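Local coordinates for protein endonuclease EndoMS (Thermococcus kodakarensis KOD1, PDB 5GKE) that acts as a mismatch restriction endonuclease that binds double-stranded DNA as a dimer and probably cuts it with the help of bound magnesium, at residues Val177-Arg182 with Lys194-Ile199; Glu15-Leu20 with Val84-Arg89; Asp42-Ser47 with Val75-Pro80. The protein carries 1 engineered substitution. All blocks are in the same frame, centred on the assembly; numbering follows the deposited sequence.

Interaction 1 lies in the C-terminal nuclease domain and holds part of the magnesium site. Interactions 2 and 3 are N-terminal. Interaction 3 grips a guanine of the bound DNA. Within one chain its centre is about 34 Å from that of interaction 1. Interaction 2 is structural; its nearest atom is about 12 Å from the DNA. Its centre is about 21 Å from that of interaction 3 and about 52 Å from that of interaction 1. Strands 76-78 and 86-88 follow each other in the chain and reach the same sheet. Across the dimer, R182 of one subunit hydrogen-bonds the carbonyl of R44 of the other, bringing DNA-binding segments of interactions 1 and 3 together.

Interaction 1 of 3, residues Val177-Arg182 with Lys194-Ile199; sequences VLELKR and KSYVEI. With MG (magnesium ion), chain E; nucleotides of chain C.
V177 meets Y196 and V197 of the helix, and E179 meets Y196. V177 CG1 touches Y196 CB at 4.0 Å, with the two side chains crossing at about a right angle. V177 CG2 meets V197 CG2 at 3.8 Å. E179 OE2 comes to the edge of the Y196 ring, in its plane, 3.8 Å from CE2. The carboxylate is turned 53° from that ring.

Both E179 oxygens bind the magnesium ion, with OE1 at 2.4 Å. The E179 chain leaves the strand with CG anti to the backbone N and bends at chi2 (63°), which turns the carboxylate to the metal. OP1 of DC6 (chain C) is a further ligand, and Q192 belongs to the same site. K181 NZ hydrogen-bonds that phosphate oxygen and forms a salt bridge, with a weak hydrogen bond, to E179 OE1 at 3.1 Å. The lysine thus ties carboxylate and phosphate together. Y196 OH donates to OP1 of DA5 (chain C) at 2.7 Å, holding the neighbouring phosphate.

On the helix, K194 and E198 form a salt bridge and also pair with E198 and K194 of the second subunit. Strand 175-180 and helix 187-204 belong to a beta-alpha-beta unit of the PDDEXK-type nuclease domain. Strands 163-169 and 208-214 flank strand 175-180 in the sheet.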
loop_
_atom_site.group_PDB
_atom_site.type_symbol
_atom_site.label_atom_id
_atom_site.label_comp_id
_atom_site.label_asym_id
_atom_site.label_seq_id
_atom_site.Cartn_x
_atom_site.Cartn_y
_atom_site.Cartn_z
ATOM N N VAL A 177 6.425 -21.720 -18.103
ATOM C CA VAL A 177 6.260 -20.725 -17.044
ATOM C C VAL A 177 4.860 -20.178 -17.082
ATOM O O VAL A 177 4.396 -19.763 -18.145
ATOM C CB VAL A 177 7.180 -19.515 -17.195
ATOM C CG1 VAL A 177 7.350 -18.834 -15.851
ATOM C CG2 VAL A 177 8.492 -19.912 -17.762
ATOM N N LEU A 178 4.187 -20.171 -15.936
ATOM C CA LEU A 178 2.953 -19.403 -15.794
ATOM C C LEU A 178 3.238 -18.175 -14.944
ATOM O O LEU A 178 3.912 -18.274 -13.908
ATOM C CB LEU A 178 1.846 -20.217 -15.145
ATOM C CG LEU A 178 1.333 -21.518 -15.750
ATOM C CD1 LEU A 178 0.102 -21.948 -14.953
ATOM C CD2 LEU A 178 1.013 -21.371 -17.236
ATOM N N GLU A 179 2.765 -17.017 -15.405
ATOM C CA GLU A 179 2.675 -15.832 -14.559
ATOM C C GLU A 179 1.195 -15.515 -14.319
ATOM O O GLU A 179 0.427 -15.361 -15.267
ATOM C CB GLU A 179 3.398 -14.642 -15.187
ATOM C CG GLU A 179 3.239 -13.327 -14.404
ATOM C CD GLU A 179 3.845 -13.358 -13.002
ATOM O OE1 GLU A 179 3.590 -12.412 -12.224
ATOM O OE2 GLU A 179 4.591 -14.310 -12.672
ATOM N N LEU A 180 0.798 -15.462 -13.053
ATOM C CA LEU A 180 -0.602 -15.250 -12.692
ATOM C C LEU A 180 -0.832 -13.825 -12.235
ATOM O O LEU A 180 0.044 -13.222 -11.599
ATOM C CB LEU A 180 -1.041 -16.204 -11.579
ATOM C CG LEU A 180 -0.558 -17.649 -11.638
ATOM C CD1 LEU A 180 -1.067 -18.457 -10.425
ATOM C CD2 LEU A 180 -0.980 -18.291 -12.951
ATOM N N LYS A 181 -2.005 -13.294 -12.573
ATOM C CA LYS A 181 -2.504 -12.039 -12.007
ATOM C C LYS A 181 -3.980 -12.160 -11.708
ATOM O O LYS A 181 -4.764 -12.537 -12.590
ATOM C CB LYS A 181 -2.274 -10.858 -12.949
ATOM C CG LYS A 181 -0.818 -10.525 -13.172
ATOM C CD LYS A 181 -0.114 -10.142 -11.881
ATOM C CE LYS A 181 1.390 -10.085 -12.103
ATOM N NZ LYS A 181 2.178 -10.050 -10.847
ATOM N N ARG A 182 -4.360 -11.810 -10.480
ATOM C CA ARG A 182 -5.758 -11.876 -10.038
ATOM C C ARG A 182 -6.593 -10.778 -10.681
ATOM O O ARG A 182 -7.811 -10.817 -10.662
ATOM C CB ARG A 182 -5.858 -11.776 -8.500
ATOM C CG ARG A 182 -5.408 -10.446 -7.891
ATOM C CD ARG A 182 -5.852 -10.321 -6.424
ATOM N NE ARG A 182 -7.240 -10.748 -6.297
ATOM C CZ ARG A 182 -8.281 -9.991 -6.626
ATOM N NH1 ARG A 182 -8.098 -8.754 -7.054
ATOM N NH2 ARG A 182 -9.502 -10.468 -6.516
ATOM N N LYS A 194 8.578 -12.450 -19.168
ATOM C CA LYS A 194 9.655 -12.444 -20.142
ATOM C C LYS A 194 10.974 -12.746 -19.452
ATOM O O LYS A 194 11.782 -13.538 -19.930
ATOM C CB LYS A 194 9.715 -11.086 -20.861
ATOM C CG LYS A 194 10.957 -10.831 -21.719
ATOM C CD LYS A 194 10.759 -9.586 -22.582
ATOM C CE LYS A 194 11.897 -9.362 -23.571
ATOM N NZ LYS A 194 13.155 -8.949 -22.921
ATOM N N SER A 195 11.179 -12.106 -18.314
ATOM C CA SER A 195 12.383 -12.309 -17.536
ATOM C C SER A 195 12.574 -13.782 -17.141
ATOM O O SER A 195 13.691 -14.315 -17.194
ATOM C CB SER A 195 12.344 -11.421 -16.293
ATOM O OG SER A 195 13.573 -11.437 -15.604
ATOM N N TYR A 196 11.489 -14.452 -16.765
ATOM C CA TYR A 196 11.620 -15.829 -16.296
ATOM C C TYR A 196 11.897 -16.748 -17.470
ATOM O O TYR A 196 12.731 -17.648 -17.390
ATOM C CB TYR A 196 10.370 -16.289 -15.556
ATOM C CG TYR A 196 10.035 -15.436 -14.363
ATOM C CD1 TYR A 196 11.043 -14.866 -13.579
ATOM C CD2 TYR A 196 8.701 -15.188 -14.016
ATOM C CE1 TYR A 196 10.733 -14.075 -12.487
ATOM C CE2 TYR A 196 8.377 -14.403 -12.917
ATOM C CZ TYR A 196 9.390 -13.845 -12.167
ATOM O OH TYR A 196 9.058 -13.068 -11.092
ATOM N N VAL A 197 11.184 -16.508 -18.562
ATOM C CA VAL A 197 11.322 -17.326 -19.745
ATOM C C VAL A 197 12.764 -17.286 -20.257
ATOM O O VAL A 197 13.328 -18.319 -20.609
ATOM C CB VAL A 197 10.364 -16.876 -20.841
ATOM C CG1 VAL A 197 10.780 -17.463 -22.196
ATOM C CG2 VAL A 197 8.948 -17.279 -20.482
ATOM N N GLU A 198 13.359 -16.098 -20.265
ATOM C CA GLU A 198 14.717 -15.943 -20.759
ATOM C C GLU A 198 15.695 -16.708 -19.887
ATOM O O GLU A 198 16.576 -17.402 -20.391
ATOM C CB GLU A 198 15.113 -14.464 -20.827
ATOM C CG GLU A 198 14.509 -13.739 -22.003
ATOM C CD GLU A 198 14.753 -12.239 -21.976
ATOM O OE1 GLU A 198 15.529 -11.759 -21.113
ATOM O OE2 GLU A 198 14.153 -11.542 -22.826
ATOM N N ILE A 199 15.542 -16.584 -18.577
ATOM C CA ILE A 199 16.438 -17.273 -17.664
ATOM C C ILE A 199 16.320 -18.779 -17.851
ATOM O O ILE A 199 17.326 -19.493 -17.849
ATOM C CB ILE A 199 16.153 -16.887 -16.212
ATOM C CG1 ILE A 199 16.657 -15.467 -15.957
ATOM C CG2 ILE A 199 16.824 -17.855 -15.249
ATOM C CD1 ILE A 199 16.156 -14.881 -14.675
HETATM MG MG MG E . 4.481 -13.443 -10.276
ATOM P P DG C 9 -6.384 -5.733 -5.768
ATOM O OP1 DG C 9 -6.733 -5.001 -7.007
ATOM O OP2 DG C 9 -6.116 -7.183 -5.805
ATOM O "O5'" DG C 9 -5.130 -4.996 -5.120
ATOM C "C5'" DG C 9 -5.112 -3.580 -5.038
ATOM C "C4'" DG C 9 -4.904 -3.119 -3.605
ATOM O "O4'" DG C 9 -3.593 -3.523 -3.145
ATOM C "C3'" DG C 9 -5.007 -1.607 -3.409
ATOM O "O3'" DG C 9 -6.185 -1.299 -2.671
ATOM C "C2'" DG C 9 -3.753 -1.215 -2.633
ATOM C "C1'" DG C 9 -2.814 -2.396 -2.830
ATOM N N9 DG C 9 -1.796 -2.214 -3.865
ATOM C C8 DG C 9 -1.656 -2.947 -5.025
ATOM N N7 DG C 9 -0.618 -2.592 -5.746
ATOM C C5 DG C 9 -0.027 -1.566 -5.011
ATOM C C6 DG C 9 1.127 -0.787 -5.289
ATOM O O6 DG C 9 1.892 -0.849 -6.276
ATOM N N1 DG C 9 1.364 0.146 -4.290
ATOM C C2 DG C 9 0.593 0.310 -3.161
ATOM N N2 DG C 9 0.994 1.266 -2.305
ATOM N N3 DG C 9 -0.492 -0.409 -2.887
ATOM C C4 DG C 9 -0.745 -1.322 -3.851
ATOM P P DA C 5 10.809 -11.616 -8.066
ATOM O OP1 DA C 5 10.834 -12.703 -9.069
ATOM O OP2 DA C 5 11.324 -10.254 -8.350
ATOM O "O5'" DA C 5 9.295 -11.500 -7.572
ATOM C "C5'" DA C 5 8.573 -12.673 -7.259
ATOM C "C4'" DA C 5 7.238 -12.325 -6.644
ATOM O "O4'" DA C 5 7.444 -11.723 -5.336
ATOM C "C3'" DA C 5 6.403 -11.326 -7.454
ATOM O "O3'" DA C 5 5.063 -11.802 -7.538
ATOM C "C2'" DA C 5 6.521 -10.037 -6.637
ATOM C "C1'" DA C 5 6.628 -10.588 -5.231
ATOM N N9 DA C 5 7.212 -9.643 -4.288
ATOM C C8 DA C 5 8.284 -8.819 -4.493
ATOM N N7 DA C 5 8.566 -8.051 -3.467
ATOM C C5 DA C 5 7.600 -8.385 -2.527
ATOM C C6 DA C 5 7.338 -7.923 -1.219
ATOM N N6 DA C 5 8.070 -6.987 -0.604
ATOM N N1 DA C 5 6.296 -8.465 -0.562
ATOM C C2 DA C 5 5.563 -9.403 -1.172
ATOM N N3 DA C 5 5.707 -9.918 -2.391
ATOM C C4 DA C 5 6.756 -9.361 -3.021
ATOM P P DC C 6 3.856 -10.901 -8.114
ATOM O OP1 DC C 6 3.216 -11.687 -9.194
ATOM O OP2 DC C 6 4.269 -9.510 -8.388
ATOM O "O5'" DC C 6 2.833 -10.907 -6.892
ATOM C "C5'" DC C 6 2.391 -12.153 -6.376
ATOM C "C4'" DC C 6 1.526 -11.963 -5.152
ATOM O "O4'" DC C 6 2.232 -11.168 -4.170
ATOM C "C3'" DC C 6 0.210 -11.241 -5.392
ATOM O "O3'" DC C 6 -0.749 -11.738 -4.476
ATOM C "C2'" DC C 6 0.577 -9.792 -5.095
ATOM C "C1'" DC C 6 1.514 -9.977 -3.914
ATOM N N1 DC C 6 2.509 -8.876 -3.716
ATOM C C2 DC C 6 2.547 -8.193 -2.497
ATOM O O2 DC C 6 1.729 -8.486 -1.619
ATOM N N3 DC C 6 3.469 -7.217 -2.317
ATOM C C4 DC C 6 4.340 -6.929 -3.297
ATOM N N4 DC C 6 5.234 -5.957 -3.077
ATOM C C5 DC C 6 4.322 -7.621 -4.544
ATOM C C6 DC C 6 3.404 -8.582 -4.706
#

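Interaction 2 of 3, residues Glu15-Leu20 with Val84-Arg89; sequences EELVSL and VRLELR
L86 reaches V18 and L17 because its CG stands anti to the backbone N (chi1 173°), while chi2 of 55° turns CD1 aside and leaves CD2 as the extended tip that reaches the helix. L17 has much the same torsions, and its CG meets that methyl. The two leucines cross at about a right angle, with L17 CG 4.1 Å from L86 CD2.

V18 is the other helix partner. Its CG2 lies 3.9 Å from L86 CD2, and L86 CD2 also comes within 3.8 Å of V18 CA. The leucine methyl therefore rests against both the backbone and a branch of the valine. L88 adds to the contact from further along the strand: its CD1 meets V18 CG2 at 4.0 Å. V18 CG2 thus touches both leucines of the strand. L88 also touches a crystal neighbour, so its position may be influenced by packing in the crystal.

The charged side chains of segment 84-89 engage one another instead. R85 approaches E87 side-on, with NE and NH1 both donating to OE2. NE is 2.7 Å from OE2, and both nitrogens come from the same face of the carboxylate plane. R89 pairs with E87 OE1.

Helix 14-27 lies over the N-terminal antiparallel sheet: L17 also rests on V112 of strand 111-118, and L17 and L86 both rest on P92 of strand 92-98. No hydrogen bond or salt bridge crosses between the segments, which meet through apolar packing alone. R85 and R89 share the carboxylate of E87, and R89 has E106 as a second acidic partner.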
loop_
_atom_site.group_PDB
_atom_site.type_symbol
_atom_site.label_atom_id
_atom_site.label_comp_id
_atom_site.label_asym_id
_atom_site.label_seq_id
_atom_site.Cartn_x
_atom_site.Cartn_y
_atom_site.Cartn_z
ATOM N N GLU A 15 -2.582 16.199 32.567
ATOM C CA GLU A 15 -2.431 15.026 33.413
ATOM C C GLU A 15 -3.447 13.964 32.984
ATOM O O GLU A 15 -3.175 12.761 33.047
ATOM C CB GLU A 15 -2.581 15.399 34.906
ATOM C CG GLU A 15 -3.648 16.468 35.254
ATOM C CD GLU A 15 -3.265 17.933 34.941
ATOM O OE1 GLU A 15 -2.206 18.197 34.330
ATOM O OE2 GLU A 15 -4.054 18.833 35.324
ATOM N N GLU A 16 -4.612 14.418 32.524
ATOM C CA GLU A 16 -5.610 13.522 31.953
ATOM C C GLU A 16 -5.053 12.861 30.675
ATOM O O GLU A 16 -5.078 11.626 30.535
ATOM C CB GLU A 16 -6.912 14.287 31.672
ATOM C CG GLU A 16 -7.884 14.291 32.859
ATOM C CD GLU A 16 -9.064 15.247 32.707
ATOM O OE1 GLU A 16 -8.976 16.212 31.923
ATOM O OE2 GLU A 16 -10.087 15.040 33.394
ATOM N N LEU A 17 -4.523 13.686 29.767
ATOM C CA LEU A 17 -3.861 13.200 28.545
ATOM C C LEU A 17 -2.794 12.164 28.853
ATOM O O LEU A 17 -2.801 11.062 28.291
ATOM C CB LEU A 17 -3.233 14.363 27.775
ATOM C CG LEU A 17 -2.582 14.050 26.430
ATOM C CD1 LEU A 17 -3.574 13.374 25.516
ATOM C CD2 LEU A 17 -2.093 15.338 25.806
ATOM N N VAL A 18 -1.891 12.522 29.764
ATOM C CA VAL A 18 -0.766 11.663 30.130
ATOM C C VAL A 18 -1.234 10.342 30.702
ATOM O O VAL A 18 -0.769 9.260 30.306
ATOM C CB VAL A 18 0.151 12.358 31.157
ATOM C CG1 VAL A 18 1.212 11.394 31.672
ATOM C CG2 VAL A 18 0.798 13.590 30.538
ATOM N N SER A 19 -2.176 10.441 31.629
ATOM C CA SER A 19 -2.722 9.278 32.303
ATOM C C SER A 19 -3.289 8.247 31.324
ATOM O O SER A 19 -2.988 7.054 31.426
ATOM C CB SER A 19 -3.803 9.724 33.303
ATOM O OG SER A 19 -4.434 8.600 33.894
ATOM N N LEU A 20 -4.095 8.710 30.369
ATOM C CA LEU A 20 -4.727 7.805 29.398
ATOM C C LEU A 20 -3.765 7.235 28.384
ATOM O O LEU A 20 -3.822 6.047 28.070
ATOM C CB LEU A 20 -5.846 8.510 28.657
ATOM C CG LEU A 20 -7.160 8.510 29.445
ATOM C CD1 LEU A 20 -8.306 9.040 28.594
ATOM C CD2 LEU A 20 -7.449 7.108 29.897
ATOM N N VAL A 84 6.528 4.134 21.169
ATOM C CA VAL A 84 5.970 5.464 21.272
ATOM C C VAL A 84 6.044 5.934 22.713
ATOM O O VAL A 84 6.094 5.134 23.649
ATOM C CB VAL A 84 4.515 5.498 20.766
ATOM C CG1 VAL A 84 3.614 4.841 21.761
ATOM C CG2 VAL A 84 4.064 6.915 20.517
ATOM N N ARG A 85 6.107 7.242 22.883
ATOM C CA ARG A 85 6.080 7.827 24.204
ATOM C C ARG A 85 5.532 9.242 24.077
ATOM O O ARG A 85 5.559 9.833 22.995
ATOM C CB ARG A 85 7.468 7.824 24.834
ATOM C CG ARG A 85 8.435 8.791 24.185
ATOM C CD ARG A 85 9.800 8.776 24.862
ATOM N NE ARG A 85 10.734 9.653 24.156
ATOM C CZ ARG A 85 11.434 9.287 23.085
ATOM N NH1 ARG A 85 12.246 10.147 22.490
ATOM N NH2 ARG A 85 11.313 8.056 22.603
ATOM N N LEU A 86 4.994 9.762 25.172
ATOM C CA LEU A 86 4.500 11.129 25.223
ATOM C C LEU A 86 5.495 11.998 25.959
ATOM O O LEU A 86 5.824 11.723 27.109
ATOM C CB LEU A 86 3.131 11.182 25.909
ATOM C CG LEU A 86 2.510 12.551 26.203
ATOM C CD1 LEU A 86 2.390 13.411 24.975
ATOM C CD2 LEU A 86 1.141 12.375 26.891
ATOM N N GLU A 87 5.974 13.043 25.296
ATOM C CA GLU A 87 6.926 13.944 25.919
ATOM C C GLU A 87 6.252 15.253 26.203
ATOM O O GLU A 87 5.496 15.769 25.375
ATOM C CB GLU A 87 8.156 14.167 25.034
ATOM C CG GLU A 87 9.053 12.947 24.973
ATOM C CD GLU A 87 10.304 13.162 24.152
ATOM O OE1 GLU A 87 10.398 14.193 23.450
ATOM O OE2 GLU A 87 11.200 12.291 24.218
ATOM N N LEU A 88 6.524 15.790 27.384
ATOM C CA LEU A 88 5.961 17.072 27.760
ATOM C C LEU A 88 6.972 18.146 27.426
ATOM O O LEU A 88 8.044 18.236 28.023
ATOM C CB LEU A 88 5.576 17.092 29.239
ATOM C CG LEU A 88 4.248 16.426 29.641
ATOM C CD1 LEU A 88 3.622 15.595 28.532
ATOM C CD2 LEU A 88 4.392 15.589 30.913
ATOM N N ARG A 89 6.597 18.940 26.437
ATOM C CA ARG A 89 7.362 20.063 25.917
ATOM C C ARG A 89 6.418 21.241 26.043
ATOM O O ARG A 89 5.475 21.185 26.829
ATOM C CB ARG A 89 7.810 19.844 24.471
ATOM C CG ARG A 89 8.654 18.593 24.279
ATOM C CD ARG A 89 9.211 18.467 22.863
ATOM N NE ARG A 89 9.796 17.143 22.652
ATOM C CZ ARG A 89 10.039 16.600 21.458
ATOM N NH1 ARG A 89 9.752 17.273 20.347
ATOM N NH2 ARG A 89 10.564 15.378 21.376
#

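Interaction 3 of 3, residues Asp42-Ser47 with Val75-Pro80; sequences DGRAKS and VNWQPP. With nucleotides of chain D.
R44 and W77 meet around the DNA, with R44 NH2 4.2 Å from W77 NE1. The indole nitrogen lies at the edge of the guanidinium, near its plane. Both groups donate to OP1 of DG10 (chain D). The bond from R44 NH2 is 3.0 Å and that from W77 NE1 is 3.1 Å, each nearly straight at 171°. R44 NH1 donates to OP2 of the same phosphate, while NH2 also donates to N3 of DG8 (chain D) at 2.9 Å. The R44 chain bends at chi3 (-68°) to bring both nitrogens there. E103 holds its NE by a salt bridge.

The W77 ring presents a face to the DG8 base, whose C5 lies 3.6 Å above the ring plane and offset toward the rim. At the far edge of this base, N76 ND2 and the backbone W77 N both donate to DG8 O6, the latter at 2.9 Å. A water links the segments, accepting from S47 OG and donating to N76 OD1. R72 of the second subunit makes a cation-pi contact with W77.

A guanine held against an aromatic face and bonded at two edges is consistent with a base-flipping pocket for mismatch recognition on the PH-like domain.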
loop_
_atom_site.group_PDB
_atom_site.type_symbol
_atom_site.label_atom_id
_atom_site.label_comp_id
_atom_site.label_asym_id
_atom_site.label_seq_id
_atom_site.Cartn_x
_atom_site.Cartn_y
_atom_site.Cartn_z
ATOM N N ASP A 42 10.890 12.175 10.106
ATOM C CA ASP A 42 12.233 12.018 9.563
ATOM C C ASP A 42 12.711 10.578 9.654
ATOM O O ASP A 42 12.775 9.996 10.746
ATOM C CB ASP A 42 13.213 12.942 10.281
ATOM C CG ASP A 42 14.548 13.076 9.537
ATOM O OD1 ASP A 42 14.599 12.793 8.313
ATOM O OD2 ASP A 42 15.542 13.467 10.179
ATOM N N GLY A 43 13.154 10.042 8.524
ATOM C CA GLY A 43 13.268 8.605 8.353
ATOM C C GLY A 43 13.663 8.317 6.920
ATOM O O GLY A 43 14.465 9.041 6.334
ATOM N N ARG A 44 13.151 7.219 6.383
ATOM C CA ARG A 44 13.347 6.869 4.987
ATOM C C ARG A 44 13.179 8.082 4.064
ATOM O O ARG A 44 13.958 8.297 3.120
ATOM C CB ARG A 44 12.366 5.757 4.605
ATOM C CG ARG A 44 12.723 4.410 5.210
ATOM C CD ARG A 44 11.658 3.383 4.931
ATOM N NE ARG A 44 10.440 3.708 5.658
ATOM C CZ ARG A 44 9.334 2.967 5.644
ATOM N NH1 ARG A 44 9.288 1.844 4.936
ATOM N NH2 ARG A 44 8.273 3.352 6.339
ATOM N N ALA A 45 12.181 8.893 4.369
ATOM C CA ALA A 45 12.028 10.190 3.740
ATOM C C ALA A 45 11.845 11.253 4.838
ATOM O O ALA A 45 12.165 11.000 5.998
ATOM C CB ALA A 45 10.889 10.189 2.769
ATOM N N LYS A 46 11.435 12.460 4.453
ATOM C CA LYS A 46 11.235 13.543 5.410
ATOM C C LYS A 46 9.999 14.349 5.039
ATOM O O LYS A 46 9.735 14.574 3.855
ATOM C CB LYS A 46 12.476 14.442 5.464
ATOM C CG LYS A 46 12.401 15.585 6.450
ATOM C CD LYS A 46 13.792 16.022 6.925
ATOM C CE LYS A 46 13.981 17.525 6.765
ATOM N NZ LYS A 46 12.765 18.282 7.183
ATOM N N SER A 47 9.234 14.775 6.045
ATOM C CA SER A 47 7.998 15.508 5.772
ATOM C C SER A 47 7.565 16.458 6.891
ATOM O O SER A 47 7.947 16.296 8.041
ATOM C CB SER A 47 6.851 14.528 5.487
ATOM O OG SER A 47 6.482 13.815 6.658
ATOM N N VAL A 75 -1.951 10.229 6.399
ATOM C CA VAL A 75 -0.975 11.181 5.884
ATOM C C VAL A 75 0.430 10.939 6.472
ATOM O O VAL A 75 1.435 11.190 5.814
ATOM C CB VAL A 75 -1.430 12.628 6.166
ATOM C CG1 VAL A 75 -1.630 12.823 7.650
ATOM C CG2 VAL A 75 -0.423 13.642 5.622
ATOM N N ASN A 76 0.488 10.461 7.713
ATOM C CA ASN A 76 1.745 10.060 8.360
ATOM C C ASN A 76 1.531 8.790 9.176
ATOM O O ASN A 76 0.400 8.488 9.602
ATOM C CB ASN A 76 2.302 11.159 9.261
ATOM C CG ASN A 76 3.027 12.261 8.483
ATOM O OD1 ASN A 76 2.587 13.405 8.447
ATOM N ND2 ASN A 76 4.151 11.913 7.877
ATOM N N TRP A 77 2.592 8.009 9.346
ATOM C CA TRP A 77 2.465 6.759 10.087
ATOM C C TRP A 77 3.800 6.216 10.545
ATOM O O TRP A 77 4.853 6.634 10.073
ATOM C CB TRP A 77 1.766 5.682 9.245
ATOM C CG TRP A 77 2.651 5.210 8.123
ATOM C CD1 TRP A 77 3.456 4.107 8.115
ATOM C CD2 TRP A 77 2.847 5.854 6.871
ATOM N NE1 TRP A 77 4.137 4.025 6.932
ATOM C CE2 TRP A 77 3.784 5.097 6.147
ATOM C CE3 TRP A 77 2.321 7.012 6.284
ATOM C CZ2 TRP A 77 4.202 5.439 4.869
ATOM C CZ3 TRP A 77 2.738 7.357 5.011
ATOM C CH2 TRP A 77 3.671 6.574 4.319
ATOM N N GLN A 78 3.733 5.275 11.477
ATOM C CA GLN A 78 4.809 4.323 11.677
ATOM C C GLN A 78 4.217 2.929 11.636
ATOM O O GLN A 78 3.127 2.707 12.139
ATOM C CB GLN A 78 5.528 4.555 13.005
ATOM C CG GLN A 78 6.461 5.743 13.031
ATOM C CD GLN A 78 7.824 5.438 12.428
ATOM O OE1 GLN A 78 7.926 5.043 11.264
ATOM N NE2 GLN A 78 8.884 5.631 13.222
ATOM N N PRO A 79 4.936 1.985 11.028
ATOM C CA PRO A 79 4.567 0.567 10.965
ATOM C C PRO A 79 4.822 -0.150 12.302
ATOM O O PRO A 79 5.530 0.400 13.143
ATOM C CB PRO A 79 5.460 0.035 9.840
ATOM C CG PRO A 79 6.644 0.940 9.849
ATOM C CD PRO A 79 6.125 2.292 10.215
ATOM N N PRO A 80 4.245 -1.355 12.498
ATOM C CA PRO A 80 4.390 -2.118 13.745
ATOM C C PRO A 80 5.841 -2.169 14.207
ATOM O O PRO A 80 6.717 -2.242 13.365
ATOM C CB PRO A 80 3.937 -3.524 13.351
ATOM C CG PRO A 80 3.038 -3.336 12.237
ATOM C CD PRO A 80 3.506 -2.120 11.482
ATOM P P DG D 8 5.776 8.113 0.177
ATOM O OP1 DG D 8 4.525 8.281 0.962
ATOM O OP2 DG D 8 6.108 9.118 -0.862
ATOM O "O5'" DG D 8 6.980 8.043 1.217
ATOM C "C5'" DG D 8 8.303 7.834 0.768
ATOM C "C4'" DG D 8 9.033 6.886 1.693
ATOM O "O4'" DG D 8 9.009 7.427 3.030
ATOM C "C3'" DG D 8 8.424 5.489 1.795
ATOM O "O3'" DG D 8 9.435 4.527 1.986
ATOM C "C2'" DG D 8 7.526 5.588 3.019
ATOM C "C1'" DG D 8 8.309 6.550 3.898
ATOM N N9 DG D 8 7.443 7.345 4.753
ATOM C C8 DG D 8 6.666 8.409 4.371
ATOM N N7 DG D 8 5.973 8.920 5.343
ATOM C C5 DG D 8 6.306 8.137 6.441
ATOM C C6 DG D 8 5.864 8.219 7.777
ATOM O O6 DG D 8 5.060 9.022 8.267
ATOM N N1 DG D 8 6.444 7.236 8.574
ATOM C C2 DG D 8 7.343 6.290 8.132
ATOM N N2 DG D 8 7.798 5.431 9.052
ATOM N N3 DG D 8 7.766 6.202 6.878
ATOM C C4 DG D 8 7.205 7.157 6.091
ATOM P P DG D 10 5.784 0.682 4.878
ATOM O OP1 DG D 10 5.895 1.566 6.065
ATOM O OP2 DG D 10 6.946 -0.115 4.428
ATOM O "O5'" DG D 10 4.582 -0.362 5.034
ATOM C "C5'" DG D 10 3.290 0.086 5.406
ATOM C "C4'" DG D 10 2.267 -1.015 5.215
ATOM O "O4'" DG D 10 2.340 -1.524 3.864
ATOM C "C3'" DG D 10 2.428 -2.232 6.116
ATOM O "O3'" DG D 10 1.150 -2.786 6.369
ATOM C "C2'" DG D 10 3.279 -3.169 5.266
ATOM C "C1'" DG D 10 2.729 -2.886 3.877
ATOM N N9 DG D 10 3.696 -3.083 2.803
ATOM C C8 DG D 10 4.880 -2.405 2.612
ATOM N N7 DG D 10 5.533 -2.789 1.544
ATOM C C5 DG D 10 4.725 -3.778 0.997
ATOM C C6 DG D 10 4.902 -4.563 -0.163
ATOM O O6 DG D 10 5.840 -4.543 -0.968
ATOM N N1 DG D 10 3.845 -5.447 -0.351
ATOM C C2 DG D 10 2.755 -5.559 0.481
ATOM N N2 DG D 10 1.831 -6.471 0.141
ATOM N N3 DG D 10 2.577 -4.827 1.567
ATOM C C4 DG D 10 3.591 -3.964 1.762
ATOM P P DT D 9 9.724 3.450 0.840
ATOM O OP1 DT D 9 10.582 2.396 1.436
ATOM O OP2 DT D 9 10.137 4.214 -0.357
ATOM O "O5'" DT D 9 8.289 2.834 0.508
ATOM C "C5'" DT D 9 7.677 1.944 1.421
ATOM C "C4'" DT D 9 6.192 2.232 1.567
ATOM O "O4'" DT D 9 5.569 2.267 0.267
ATOM C "C3'" DT D 9 5.445 1.183 2.367
ATOM O "O3'" DT D 9 5.315 1.625 3.681
ATOM C "C2'" DT D 9 4.090 1.085 1.691
ATOM C "C1'" DT D 9 4.378 1.510 0.261
ATOM N N1 DT D 9 4.531 0.382 -0.719
ATOM C C2 DT D 9 3.526 -0.561 -0.851
ATOM O O2 DT D 9 2.510 -0.560 -0.191
ATOM N N3 DT D 9 3.759 -1.520 -1.793
ATOM C C4 DT D 9 4.859 -1.629 -2.620
ATOM O O4 DT D 9 4.967 -2.528 -3.447
ATOM C C5 DT D 9 5.870 -0.610 -2.450
ATOM C C7 DT D 9 7.117 -0.636 -3.298
ATOM C C6 DT D 9 5.656 0.342 -1.523
HETATM O O HOH W 1 4.570 15.109 8.455
#